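Local coordinates for prohead core protein protease (Enterobacteria phage T4, PDB 5JBL) that cleaves prohead proteins after L/I-X-E motifs as a serine protease activated by self-cleavage once the prohead is assembled, clearing space for the DNA genome, at residues Gly56-Gly61 with Tyr130-Val135; Leu99-Ala104 with Pro112-Ile117. The protein carries 3 engineered substitutions. All coordinates share one frame; numbering follows the deposited sequence.

Contact 1 (Gly56-Gly61 with Tyr130-Val135); sequences GLYIEG and YGRARV
Y58 and R134 meet on one face of an antiparallel strand pair. CG of R134 lies over the tyrosine ring, 4.3 Å from its centroid, a CH-pi contact. The arginine chain runs extended from CG to NE, which carries the guanidinium past the ring to the phenol, and NH1 donates to Y58 OH at 2.8 Å. The oxygen lies almost in the guanidinium plane, which stands 85° to the ring, while CA of G56 sits over one guanidinium face, where glycine makes room. On the same side R132 CG packs 3.6 Å from Y58 CD1. The other face is apolar: V135 CG2 touches L57 CG and I59 CD1, facing helix 142-151.

The backbones hold this register. I59 and A133 exchange two bonds, I59 N to A133 O and A133 N to I59 O, both 2.8 Å, and G61 pairs likewise with G131. V135 N donates straight to L57 O (2.9 Å), and a water bridges L57 N and V135 O.

Further out, E120 of the neighbouring strand hydrogen-bonds to Y58 OH and forms a salt bridge with R132. The phenol oxygen thus takes part in two hydrogen bonds, with R134 and E120, and the nearby carboxylate probably balances arginine charge where Y58 and R134 are buried.

Contact 2 (Leu99-Ala104 with Pro112-Ile117); sequences LGELNA and PMQAAI. Engineered in segment 99-104: A104 (natural residue His).
Three backbone hydrogen bonds join G100 to the strand opposite. G100 N donates to I117 O at 2.9 Å, and G100 O accepts from both A116 N, at 2.7 Å, and I117 N, at 3.2 Å. A116 and I117 both face G100, which makes a classic beta bulge. The A116 donor lies in the carbonyl plane, whereas that of I117 stands 42° above it. Glycine suits the place because the end of I117 lies against its backbone, with CD1 3.7 Å from G100 N. I117 CG1 sits between the backbone N and carbonyl carbon (chi1 60°), which turns that branch toward the glycine.

Apolar side chains pack on the flanks. L99 CB and A115 CB are 4.1 Å apart, and L99 CD1 meets P112 CB, the two side chains crossing at about a right angle. Farther along, the methyl of A116 touches L102 CB; alanine is short enough to pack here against the backbone as well.

Polar groups gather at E101. Its carboxylate lies beside the aliphatic start of Q114, with E101 OE1 3.7 Å from Q114 CB, while its OE2 accepts from D111 N and forms salt bridges with R107 and R161. The Q114 amide donates from NE2 to D111. Beyond the bulge, a water accepts from L102 N and donates to Q114 O.

Neighbouring subunits bond here as well: K145 of a second subunit donates to A115 O, and N103 ND2 donates to D111 of a third. At the end of segment 99-104 stands the active-site position 104, an engineered alanine replacing histidine. The bulge bonds at G100 and the three partners of E101 OE2 probably hold the chain that leads to that position.

Overall arrangement
Contacts 1 and 2 lie in one antiparallel sheet, their centres about 14 Å apart. Along the chain, strand 53-65 comes first, then 99-101, then 115-125 and 128-135, so both segments of contact 2 fall between those of contact 1. Strands 115-125 and 128-135 follow one another and are sheet neighbours, which brings the contacts together: R134 O is 3.5 Å from I117 CB, and A133 CB packs near I117 CD1. Helix 142-151, within the experimentally defined multimerization region, covers apolar side chains of both. The sheet thereby connects the interior pairing of contact 1 to the active-site position and subunit interfaces of the homopentamer at contact 2.

Contact 1 (Gly56-Gly61 with Tyr130-Val135)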
ATOM      1  N   GLY C  56      11.660  -4.468 -22.429  1.00 26.10           N
ATOM      2  CA  GLY C  56      11.142  -5.247 -21.322  1.00 22.34           C
ATOM      3  C   GLY C  56      12.286  -5.818 -20.523  1.00 20.44           C
ATOM      4  O   GLY C  56      13.425  -5.897 -20.993  1.00 19.89           O
ATOM      5  N   LEU C  57      11.966  -6.219 -19.303  1.00 14.84           N
ATOM      6  CA  LEU C  57      12.891  -6.908 -18.421  1.00 14.87           C
ATOM      7  C   LEU C  57      12.471  -8.364 -18.380  1.00 17.82           C
ATOM      8  O   LEU C  57      11.321  -8.663 -18.036  1.00 13.74           O
ATOM      9  CB  LEU C  57      12.854  -6.291 -17.029  1.00 13.37           C
ATOM     10  CG  LEU C  57      13.673  -6.977 -15.946  1.00 16.85           C
ATOM     11  CD1 LEU C  57      15.144  -6.991 -16.299  1.00 21.81           C
ATOM     12  CD2 LEU C  57      13.437  -6.205 -14.654  1.00 21.51           C
ATOM     13  N   TYR C  58      13.391  -9.268 -18.718  1.00 16.83           N
ATOM     14  CA  TYR C  58      13.065 -10.684 -18.839  1.00 13.44           C
ATOM     15  C   TYR C  58      13.905 -11.547 -17.917  1.00 22.26           C
ATOM     16  O   TYR C  58      15.103 -11.311 -17.748  1.00 19.83           O
ATOM     17  CB  TYR C  58      13.253 -11.165 -20.278  1.00 16.54           C
ATOM     18  CG  TYR C  58      12.157 -10.681 -21.169  1.00 23.31           C
ATOM     19  CD1 TYR C  58      11.040 -11.468 -21.381  1.00 29.17           C
ATOM     20  CD2 TYR C  58      12.207  -9.422 -21.755  1.00 21.83           C
ATOM     21  CE1 TYR C  58      10.015 -11.045 -22.170  1.00 29.28           C
ATOM     22  CE2 TYR C  58      11.168  -8.981 -22.562  1.00 29.19           C
ATOM     23  CZ  TYR C  58      10.070  -9.812 -22.755  1.00 32.07           C
ATOM     24  OH  TYR C  58       9.010  -9.427 -23.537  1.00 39.85           O
ATOM     25  N   ILE C  59      13.270 -12.569 -17.343  1.00 16.41           N
ATOM     26  CA  ILE C  59      13.955 -13.637 -16.629  1.00 17.56           C
ATOM     27  C   ILE C  59      13.866 -14.885 -17.500  1.00 23.17           C
ATOM     28  O   ILE C  59      12.761 -15.281 -17.899  1.00 21.86           O
ATOM     29  CB  ILE C  59      13.333 -13.861 -15.244  1.00 20.31           C
ATOM     30  CG1 ILE C  59      13.413 -12.561 -14.436  1.00 19.50           C
ATOM     31  CG2 ILE C  59      14.043 -15.010 -14.529  1.00 17.92           C
ATOM     32  CD1 ILE C  59      12.557 -12.555 -13.193  1.00 24.04           C
ATOM     33  N   GLU C  60      15.018 -15.491 -17.812  1.00 18.89           N
ATOM     34  CA  GLU C  60      15.037 -16.659 -18.693  1.00 25.27           C
ATOM     35  C   GLU C  60      15.984 -17.725 -18.152  1.00 25.90           C
ATOM     36  O   GLU C  60      17.133 -17.428 -17.797  1.00 23.94           O
ATOM     37  CB  GLU C  60      15.444 -16.265 -20.122  1.00 28.85           C
ATOM     38  CG  GLU C  60      15.285 -17.386 -21.141  1.00 36.99           C
ATOM     39  CD  GLU C  60      15.731 -16.985 -22.546  1.00 52.15           C
ATOM     40  OE1 GLU C  60      16.608 -17.681 -23.106  1.00 61.62           O
ATOM     41  OE2 GLU C  60      15.213 -15.981 -23.091  1.00 47.81           O
ATOM     42  N   GLY C  61      15.504 -18.961 -18.107  1.00 20.33           N
ATOM     43  CA  GLY C  61      16.369 -20.075 -17.733  1.00 20.82           C
ATOM     44  C   GLY C  61      15.534 -21.245 -17.241  1.00 18.66           C
ATOM     45  O   GLY C  61      14.363 -21.384 -17.600  1.00 22.78           O
ATOM     46  N   TYR C 130      12.837 -25.044 -19.592  1.00 22.58           N
ATOM     47  CA  TYR C 130      13.263 -23.656 -19.666  1.00 21.88           C
ATOM     48  C   TYR C 130      12.061 -22.759 -19.921  1.00 26.53           C
ATOM     49  O   TYR C 130      11.024 -23.201 -20.412  1.00 23.95           O
ATOM     50  CB  TYR C 130      14.298 -23.459 -20.780  1.00 23.34           C
ATOM     51  CG  TYR C 130      15.694 -23.883 -20.383  1.00 25.80           C
ATOM     52  CD1 TYR C 130      16.029 -25.231 -20.285  1.00 33.22           C
ATOM     53  CD2 TYR C 130      16.667 -22.939 -20.068  1.00 24.67           C
ATOM     54  CE1 TYR C 130      17.307 -25.629 -19.913  1.00 34.15           C
ATOM     55  CE2 TYR C 130      17.939 -23.324 -19.688  1.00 33.30           C
ATOM     56  CZ  TYR C 130      18.255 -24.673 -19.617  1.00 38.95           C
ATOM     57  OH  TYR C 130      19.521 -25.059 -19.243  1.00 45.92           O
ATOM     58  N   GLY C 131      12.203 -21.481 -19.587  1.00 23.38           N
ATOM     59  CA  GLY C 131      11.139 -20.577 -19.971  1.00 20.86           C
ATOM     60  C   GLY C 131      11.634 -19.151 -20.007  1.00 24.51           C
ATOM     61  O   GLY C 131      12.748 -18.835 -19.584  1.00 17.84           O
ATOM     62  N   ARG C 132      10.775 -18.282 -20.509  1.00 21.17           N
ATOM     63  CA  ARG C 132      11.056 -16.856 -20.533  1.00 19.00           C
ATOM     64  C   ARG C 132       9.890 -16.143 -19.870  1.00 16.39           C
ATOM     65  O   ARG C 132       8.732 -16.383 -20.223  1.00 17.81           O
ATOM     66  CB  ARG C 132      11.272 -16.357 -21.972  1.00 24.25           C
ATOM     67  CG  ARG C 132      11.767 -14.925 -22.038  1.00 29.18           C
ATOM     68  CD  ARG C 132      12.029 -14.473 -23.469  1.00 38.38           C
ATOM     69  NE  ARG C 132      10.789 -14.114 -24.137  1.00 47.83           N
ATOM     70  CZ  ARG C 132      10.166 -14.885 -25.023  1.00 63.95           C
ATOM     71  NH1 ARG C 132      10.675 -16.067 -25.358  1.00 65.79           N
ATOM     72  NH2 ARG C 132       9.034 -14.471 -25.578  1.00 68.88           N
ATOM     73  N   ALA C 133      10.185 -15.311 -18.877  1.00 16.73           N
ATOM     74  CA  ALA C 133       9.164 -14.571 -18.163  1.00 12.79           C
ATOM     75  C   ALA C 133       9.448 -13.078 -18.250  1.00 15.14           C
ATOM     76  O   ALA C 133      10.581 -12.639 -18.067  1.00 21.67           O
ATOM     77  CB  ALA C 133       9.087 -14.987 -16.688  1.00 13.93           C
ATOM     78  N   ARG C 134       8.410 -12.303 -18.521  1.00 12.96           N
ATOM     79  CA  ARG C 134       8.514 -10.851 -18.546  1.00 14.88           C
ATOM     80  C   ARG C 134       8.090 -10.289 -17.194  1.00 11.45           C
ATOM     81  O   ARG C 134       7.068 -10.705 -16.633  1.00 14.34           O
ATOM     82  CB  ARG C 134       7.639 -10.283 -19.665  1.00 24.97           C
ATOM     83  CG  ARG C 134       7.700  -8.782 -19.795  1.00 25.19           C
ATOM     84  CD  ARG C 134       6.737  -8.277 -20.853  1.00 26.04           C
ATOM     85  NE  ARG C 134       6.819  -6.824 -20.947  1.00 26.35           N
ATOM     86  CZ  ARG C 134       7.494  -6.154 -21.879  1.00 30.37           C
ATOM     87  NH1 ARG C 134       8.142  -6.806 -22.840  1.00 28.56           N
ATOM     88  NH2 ARG C 134       7.515  -4.818 -21.846  1.00 32.78           N
ATOM     89  N   VAL C 135       8.886  -9.371 -16.653  1.00 18.97           N
ATOM     90  CA  VAL C 135       8.539  -8.703 -15.402  1.00 10.24           C
ATOM     91  C   VAL C 135       7.512  -7.615 -15.697  1.00 15.74           C
ATOM     92  O   VAL C 135       7.653  -6.861 -16.668  1.00 13.31           O
ATOM     93  CB  VAL C 135       9.795  -8.128 -14.727  1.00 12.36           C
ATOM     94  CG1 VAL C 135       9.424  -7.343 -13.465  1.00 12.46           C
ATOM     95  CG2 VAL C 135      10.743  -9.243 -14.380  1.00 15.06           C
TER
HETATM   96  O   HOH W   1       9.418  -5.511 -18.360  1.00 17.29           O

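Contact 2 (Leu99-Ala104 with Pro112-Ile117)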
ATOM      1  N   LEU C  99       0.445 -15.807 -15.237  1.00 16.74           N
ATOM      2  CA  LEU C  99       0.989 -14.870 -14.268  1.00 13.65           C
ATOM      3  C   LEU C  99       1.705 -15.592 -13.131  1.00 18.30           C
ATOM      4  O   LEU C  99       1.426 -16.752 -12.807  1.00 17.22           O
ATOM      5  CB  LEU C  99      -0.133 -14.002 -13.690  1.00 11.82           C
ATOM      6  CG  LEU C  99      -0.948 -13.245 -14.739  1.00 16.38           C
ATOM      7  CD1 LEU C  99      -2.087 -12.434 -14.116  1.00 18.01           C
ATOM      8  CD2 LEU C  99      -0.012 -12.331 -15.531  1.00 21.47           C
ATOM      9  N   GLY C 100       2.646 -14.874 -12.507  1.00 12.80           N
ATOM     10  CA  GLY C 100       3.251 -15.338 -11.280  1.00 15.19           C
ATOM     11  C   GLY C 100       3.467 -14.164 -10.347  1.00 12.27           C
ATOM     12  O   GLY C 100       3.383 -13.018 -10.760  1.00 14.97           O
ATOM     13  N   GLU C 101       3.779 -14.479  -9.088  1.00 11.01           N
ATOM     14  CA  GLU C 101       3.818 -13.493  -8.021  1.00 11.21           C
ATOM     15  C   GLU C 101       5.237 -13.337  -7.492  1.00 16.30           C
ATOM     16  O   GLU C 101       6.156 -14.047  -7.888  1.00 13.83           O
ATOM     17  CB  GLU C 101       2.862 -13.888  -6.893  1.00 12.07           C
ATOM     18  CG  GLU C 101       1.417 -14.092  -7.377  1.00 19.31           C
ATOM     19  CD  GLU C 101       0.422 -14.443  -6.260  1.00 18.48           C
ATOM     20  OE1 GLU C 101       0.631 -14.048  -5.091  1.00 18.55           O
ATOM     21  OE2 GLU C 101      -0.590 -15.123  -6.554  1.00 21.13           O
ATOM     22  N   LEU C 102       5.401 -12.385  -6.587  1.00 18.72           N
ATOM     23  CA  LEU C 102       6.634 -12.217  -5.831  1.00 14.09           C
ATOM     24  C   LEU C 102       6.365 -12.795  -4.447  1.00 14.33           C
ATOM     25  O   LEU C 102       5.451 -12.329  -3.762  1.00 14.22           O
ATOM     26  CB  LEU C 102       7.030 -10.740  -5.758  1.00 16.90           C
ATOM     27  CG  LEU C 102       8.260 -10.335  -4.929  1.00 15.03           C
ATOM     28  CD1 LEU C 102       9.482 -11.095  -5.406  1.00 17.17           C
ATOM     29  CD2 LEU C 102       8.495  -8.836  -5.071  1.00 17.68           C
ATOM     30  N   ASN C 103       7.130 -13.836  -4.073  1.00 12.86           N
ATOM     31  CA  ASN C 103       6.856 -14.777  -2.977  1.00 18.93           C
ATOM     32  C   ASN C 103       5.836 -15.814  -3.418  1.00 22.24           C
ATOM     33  O   ASN C 103       4.851 -15.471  -4.082  1.00 22.41           O
ATOM     34  CB  ASN C 103       6.337 -14.076  -1.713  1.00 20.03           C
ATOM     35  CG  ASN C 103       7.368 -13.173  -1.092  1.00 25.35           C
ATOM     36  OD1 ASN C 103       8.558 -13.480  -1.108  1.00 21.52           O
ATOM     37  ND2 ASN C 103       6.920 -12.041  -0.548  1.00 21.94           N
ATOM     38  N   ALA C 104       6.046 -17.079  -3.041  1.00 19.39           N
ATOM     39  CA  ALA C 104       5.100 -18.128  -3.390  1.00 25.20           C
ATOM     40  C   ALA C 104       4.109 -18.278  -2.240  1.00 20.32           C
ATOM     41  O   ALA C 104       4.483 -18.787  -1.175  1.00 21.55           O
ATOM     42  CB  ALA C 104       5.818 -19.442  -3.665  1.00 23.45           C
ATOM     43  N   PRO C 112      -4.134 -11.824  -9.498  1.00 15.70           N
ATOM     44  CA  PRO C 112      -3.612 -10.858 -10.479  1.00 15.45           C
ATOM     45  C   PRO C 112      -3.260  -9.511  -9.862  1.00 17.16           C
ATOM     46  O   PRO C 112      -2.422  -8.790 -10.431  1.00 15.22           O
ATOM     47  CB  PRO C 112      -4.752 -10.740 -11.509  1.00 15.76           C
ATOM     48  CG  PRO C 112      -5.997 -11.156 -10.761  1.00 20.58           C
ATOM     49  CD  PRO C 112      -5.499 -12.263  -9.821  1.00 15.72           C
ATOM     50  N   MET C 113      -3.861  -9.153  -8.721  1.00 16.69           N
ATOM     51  CA  MET C 113      -3.432  -7.951  -8.008  1.00 18.87           C
ATOM     52  C   MET C 113      -2.019  -8.087  -7.458  1.00 15.72           C
ATOM     53  O   MET C 113      -1.376  -7.073  -7.164  1.00 21.08           O
ATOM     54  CB  MET C 113      -4.408  -7.640  -6.869  1.00 26.87           C
ATOM     55  CG  MET C 113      -5.336  -6.441  -7.102  1.00 38.17           C
ATOM     56  SD  MET C 113      -4.534  -4.824  -7.221  1.00 30.32           S
ATOM     57  CE  MET C 113      -3.658  -4.802  -5.669  1.00 44.89           C
ATOM     58  N   GLN C 114      -1.524  -9.310  -7.291  1.00 17.96           N
ATOM     59  CA  GLN C 114      -0.194  -9.549  -6.746  1.00 18.28           C
ATOM     60  C   GLN C 114       0.789 -10.054  -7.790  1.00 16.46           C
ATOM     61  O   GLN C 114       1.946 -10.364  -7.459  1.00 12.45           O
ATOM     62  CB  GLN C 114      -0.296 -10.523  -5.575  1.00 21.75           C
ATOM     63  CG  GLN C 114      -1.104  -9.939  -4.397  1.00 27.24           C
ATOM     64  CD  GLN C 114      -1.059 -10.811  -3.147  1.00 33.77           C
ATOM     65  OE1 GLN C 114      -0.006 -10.971  -2.530  1.00 45.85           O
ATOM     66  NE2 GLN C 114      -2.202 -11.386  -2.776  1.00 31.99           N
ATOM     67  N   ALA C 115       0.380 -10.075  -9.047  1.00 13.47           N
ATOM     68  CA  ALA C 115       1.217 -10.597 -10.115  1.00 16.15           C
ATOM     69  C   ALA C 115       2.448  -9.718 -10.320  1.00 15.03           C
ATOM     70  O   ALA C 115       2.373  -8.481 -10.279  1.00 14.47           O
ATOM     71  CB  ALA C 115       0.404 -10.696 -11.411  1.00 14.34           C
ATOM     72  N   ALA C 116       3.598 -10.374 -10.506  1.00  9.29           N
ATOM     73  CA  ALA C 116       4.837  -9.681 -10.793  1.00 14.20           C
ATOM     74  C   ALA C 116       5.473 -10.073 -12.118  1.00 11.09           C
ATOM     75  O   ALA C 116       6.298  -9.304 -12.631  1.00 14.82           O
ATOM     76  CB  ALA C 116       5.849  -9.896  -9.642  1.00 11.04           C
ATOM     77  N   ILE C 117       5.130 -11.238 -12.686  1.00 12.63           N
ATOM     78  CA  ILE C 117       5.709 -11.706 -13.938  1.00 11.66           C
ATOM     79  C   ILE C 117       4.627 -12.369 -14.765  1.00 12.03           C
ATOM     80  O   ILE C 117       3.584 -12.780 -14.254  1.00 13.00           O
ATOM     81  CB  ILE C 117       6.868 -12.719 -13.735  1.00 17.01           C
ATOM     82  CG1 ILE C 117       6.388 -13.959 -12.984  1.00 21.41           C
ATOM     83  CG2 ILE C 117       7.995 -12.106 -12.985  1.00 15.94           C
ATOM     84  CD1 ILE C 117       6.092 -15.142 -13.915  1.00 30.04           C
TER
HETATM   85  O   HOH W   2       3.597 -10.523  -5.431  1.00 26.89           O